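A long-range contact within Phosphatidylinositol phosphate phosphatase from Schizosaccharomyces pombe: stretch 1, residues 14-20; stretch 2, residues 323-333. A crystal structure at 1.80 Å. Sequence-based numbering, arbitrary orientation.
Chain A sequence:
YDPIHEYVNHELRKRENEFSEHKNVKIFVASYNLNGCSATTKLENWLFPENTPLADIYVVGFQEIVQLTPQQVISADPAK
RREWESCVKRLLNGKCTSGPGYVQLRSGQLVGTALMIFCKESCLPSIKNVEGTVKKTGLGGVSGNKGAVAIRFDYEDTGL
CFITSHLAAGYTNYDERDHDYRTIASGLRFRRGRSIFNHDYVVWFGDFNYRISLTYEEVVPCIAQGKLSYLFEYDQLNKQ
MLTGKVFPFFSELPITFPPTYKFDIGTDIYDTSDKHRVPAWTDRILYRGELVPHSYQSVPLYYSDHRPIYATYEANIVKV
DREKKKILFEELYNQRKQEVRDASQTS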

# COMPACT_ATOMS: atom_id res chain seq x y z
N LYS A 14 -28.53 9.47 -9.97
CA LYS A 14 -28.56 10.92 -10.11
C LYS A 14 -28.90 11.59 -8.77
O LYS A 14 -28.56 12.75 -8.54
CB LYS A 14 -29.56 11.34 -11.19
CG LYS A 14 -29.21 10.84 -12.59
CD LYS A 14 -30.39 10.95 -13.56
CE LYS A 14 -30.04 10.38 -14.94
NZ LYS A 14 -31.25 10.23 -15.83
N ARG A 15 -29.56 10.86 -7.87
CA ARG A 15 -29.93 11.43 -6.58
C ARG A 15 -29.13 10.89 -5.38
O ARG A 15 -29.62 10.91 -4.24
CB ARG A 15 -31.42 11.22 -6.34
CG ARG A 15 -32.27 11.69 -7.50
CD ARG A 15 -33.68 12.01 -7.05
NE ARG A 15 -34.40 10.84 -6.57
CZ ARG A 15 -35.32 10.88 -5.60
NH1 ARG A 15 -35.62 12.03 -5.02
NH2 ARG A 15 -35.93 9.76 -5.22
N GLU A 16 -27.90 10.44 -5.62
CA GLU A 16 -27.06 9.88 -4.55
C GLU A 16 -26.85 10.76 -3.35
O GLU A 16 -26.80 10.27 -2.21
CB GLU A 16 -25.70 9.47 -5.12
CG GLU A 16 -25.72 8.06 -5.64
CD GLU A 16 -24.55 7.73 -6.56
OE1 GLU A 16 -23.52 8.44 -6.52
OE2 GLU A 16 -24.67 6.74 -7.33
N ASN A 17 -26.72 12.06 -3.59
CA ASN A 17 -26.49 12.99 -2.51
C ASN A 17 -27.60 12.90 -1.47
O ASN A 17 -27.47 13.43 -0.37
CB ASN A 17 -26.38 14.41 -3.06
CG ASN A 17 -27.75 14.99 -3.44
OD1 ASN A 17 -28.48 14.42 -4.27
ND2 ASN A 17 -28.10 16.13 -2.83
N GLU A 18 -28.69 12.23 -1.82
CA GLU A 18 -29.82 12.10 -0.89
C GLU A 18 -29.66 10.98 0.11
O GLU A 18 -30.31 11.00 1.15
CB GLU A 18 -31.15 11.91 -1.65
CG GLU A 18 -31.75 13.23 -2.17
CD GLU A 18 -32.67 13.04 -3.37
OE1 GLU A 18 -33.68 12.30 -3.27
OE2 GLU A 18 -32.37 13.63 -4.42
N PHE A 19 -28.82 9.99 -0.20
CA PHE A 19 -28.62 8.88 0.74
C PHE A 19 -27.13 8.53 0.92
O PHE A 19 -26.82 7.45 1.39
CB PHE A 19 -29.41 7.65 0.27
CG PHE A 19 -29.14 7.25 -1.16
CD1 PHE A 19 -28.05 6.45 -1.48
CD2 PHE A 19 -29.97 7.69 -2.19
CE1 PHE A 19 -27.78 6.09 -2.81
CE2 PHE A 19 -29.72 7.33 -3.52
CZ PHE A 19 -28.62 6.53 -3.83
N SER A 20 -26.25 9.46 0.56
CA SER A 20 -24.80 9.30 0.65
C SER A 20 -24.11 10.55 1.14
O SER A 20 -24.51 11.67 0.81
CB SER A 20 -24.20 9.01 -0.72
OG SER A 20 -24.91 8.03 -1.41
N GLU A 323 -30.99 2.20 4.55
CA GLU A 323 -32.42 2.23 4.82
C GLU A 323 -33.07 3.25 3.90
O GLU A 323 -34.02 2.93 3.16
CB GLU A 323 -32.63 2.62 6.28
CG GLU A 323 -34.04 2.43 6.79
CD GLU A 323 -34.18 2.75 8.28
OE1 GLU A 323 -35.30 2.54 8.83
OE2 GLU A 323 -33.18 3.20 8.91
N LYS A 324 -32.55 4.48 3.93
CA LYS A 324 -33.06 5.57 3.13
C LYS A 324 -33.00 5.30 1.62
O LYS A 324 -33.86 5.75 0.87
CB LYS A 324 -32.31 6.87 3.44
CG LYS A 324 -32.95 8.07 2.78
CD LYS A 324 -32.20 9.37 3.02
CE LYS A 324 -32.11 9.77 4.48
NZ LYS A 324 -31.42 11.10 4.62
N LYS A 325 -31.97 4.57 1.20
CA LYS A 325 -31.79 4.24 -0.20
C LYS A 325 -32.74 3.14 -0.65
O LYS A 325 -33.20 3.14 -1.78
CB LYS A 325 -30.35 3.77 -0.47
CG LYS A 325 -30.09 3.37 -1.91
CD LYS A 325 -28.74 2.66 -2.09
CE LYS A 325 -28.55 2.20 -3.51
NZ LYS A 325 -27.38 1.29 -3.71
N LYS A 326 -33.02 2.17 0.23
CA LYS A 326 -33.91 1.08 -0.15
C LYS A 326 -35.32 1.63 -0.35
O LYS A 326 -36.07 1.18 -1.22
CB LYS A 326 -33.90 -0.00 0.92
CG LYS A 326 -34.05 -1.41 0.35
CD LYS A 326 -35.37 -2.07 0.71
CE LYS A 326 -35.58 -3.36 -0.10
NZ LYS A 326 -34.39 -4.29 -0.09
N ILE A 327 -35.67 2.63 0.46
CA ILE A 327 -36.97 3.27 0.36
C ILE A 327 -37.11 4.01 -0.97
O ILE A 327 -38.07 3.80 -1.71
CB ILE A 327 -37.17 4.21 1.56
CG1 ILE A 327 -37.34 3.36 2.83
CG2 ILE A 327 -38.33 5.14 1.32
CD1 ILE A 327 -37.17 4.11 4.15
N LEU A 328 -36.14 4.87 -1.30
CA LEU A 328 -36.20 5.57 -2.57
C LEU A 328 -36.29 4.56 -3.68
O LEU A 328 -37.11 4.69 -4.57
CB LEU A 328 -34.97 6.44 -2.81
CG LEU A 328 -34.94 7.79 -2.10
CD1 LEU A 328 -33.73 8.58 -2.58
CD2 LEU A 328 -36.21 8.57 -2.43
N PHE A 329 -35.45 3.52 -3.63
CA PHE A 329 -35.47 2.51 -4.67
C PHE A 329 -36.86 1.94 -4.89
O PHE A 329 -37.37 1.97 -6.01
CB PHE A 329 -34.52 1.37 -4.35
CG PHE A 329 -34.45 0.34 -5.44
CD1 PHE A 329 -33.43 0.38 -6.38
CD2 PHE A 329 -35.40 -0.68 -5.53
CE1 PHE A 329 -33.36 -0.56 -7.39
CE2 PHE A 329 -35.35 -1.62 -6.54
CZ PHE A 329 -34.33 -1.57 -7.47
N GLU A 330 -37.46 1.40 -3.82
CA GLU A 330 -38.79 0.81 -3.93
C GLU A 330 -39.83 1.83 -4.45
O GLU A 330 -40.66 1.51 -5.30
CB GLU A 330 -39.23 0.23 -2.58
CG GLU A 330 -38.35 -0.91 -2.03
CD GLU A 330 -38.18 -2.08 -3.00
OE1 GLU A 330 -39.12 -2.35 -3.79
OE2 GLU A 330 -37.12 -2.75 -2.95
N GLU A 331 -39.76 3.06 -3.95
CA GLU A 331 -40.68 4.11 -4.37
C GLU A 331 -40.52 4.34 -5.88
O GLU A 331 -41.49 4.26 -6.63
CB GLU A 331 -40.37 5.37 -3.58
CG GLU A 331 -40.74 6.67 -4.24
CD GLU A 331 -40.33 7.85 -3.39
OE1 GLU A 331 -39.96 8.90 -3.96
OE2 GLU A 331 -40.37 7.72 -2.14
N LEU A 332 -39.30 4.63 -6.33
CA LEU A 332 -39.04 4.85 -7.75
C LEU A 332 -39.49 3.66 -8.57
O LEU A 332 -40.05 3.82 -9.65
CB LEU A 332 -37.54 5.07 -7.99
CG LEU A 332 -36.87 6.43 -7.76
CD1 LEU A 332 -37.20 7.37 -8.91
CD2 LEU A 332 -37.30 7.00 -6.43
N TYR A 333 -39.22 2.45 -8.07
CA TYR A 333 -39.58 1.22 -8.76
C TYR A 333 -41.09 1.06 -8.95
O TYR A 333 -41.55 0.65 -10.02
CB TYR A 333 -39.02 0.02 -8.00
CG TYR A 333 -39.16 -1.29 -8.75
CD1 TYR A 333 -38.08 -1.83 -9.46
CD2 TYR A 333 -40.37 -1.99 -8.75
CE1 TYR A 333 -38.21 -3.02 -10.15
CE2 TYR A 333 -40.51 -3.19 -9.45
CZ TYR A 333 -39.43 -3.71 -10.14
OH TYR A 333 -39.56 -4.91 -10.80

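Contact between the 14–20 stretch, which carries a short 3-10 segment at residues 16–18, and one side of the helix that runs through 323–333. No hydrogen bond crosses between the stretches; the contact rests on packing, with 363 Å² buried in total. The backbones come nearest at F19 and K325, whose CA atoms lie 5.7 Å apart. F19, the buried residue of its stretch, directs CA-to-CB toward the helix and adopts chi1 p (53°), which with chi2 at 84° presents one ring face to K325. K325 CG sits 3.8 Å from the centroid of the F19 ring, 16° off the ring normal, a CH-pi contact. The K325 side chain is t at all four chi angles; this extended chain passes the ring, with CD 3.6 Å from F19 CE1, and leads its ammonium end away from the other stretch. L328 meets the same ring at its edge, F19 CD2 to L328 CD1 being 3.9 Å. L328 (m, t) also contacts R15: CD1 lies over one face of the guanidinium, while CD2 is 3.0 Å from R15 NH2, a tight approach for a methyl group. L332 (m, m) places CD2 near the guanidinium plane, 3.3 Å from R15 NH2. R15 (m, t, m) thus brings its guanidinium against both leucines, and its other terminal nitrogen, NH1, forms a salt bridge with E18 OE1 at 2.6 Å. That bridge ties the two side chains together within their own stretch, and E18 OE1 remains 3.8 Å from L328 CD1. E331 OE1 lies 4.3 Å from R15 NH2, opposite in charge but beyond salt-bridge range. At K324, chi3 turns to m (-61°) between t angles; its aliphatic CD approaches E18 O at 3.1 Å. Within its own stretch, S20 OG donates a hydrogen bond to E16 O (3.0 Å), which also accepts one from F19 N (2.9 Å).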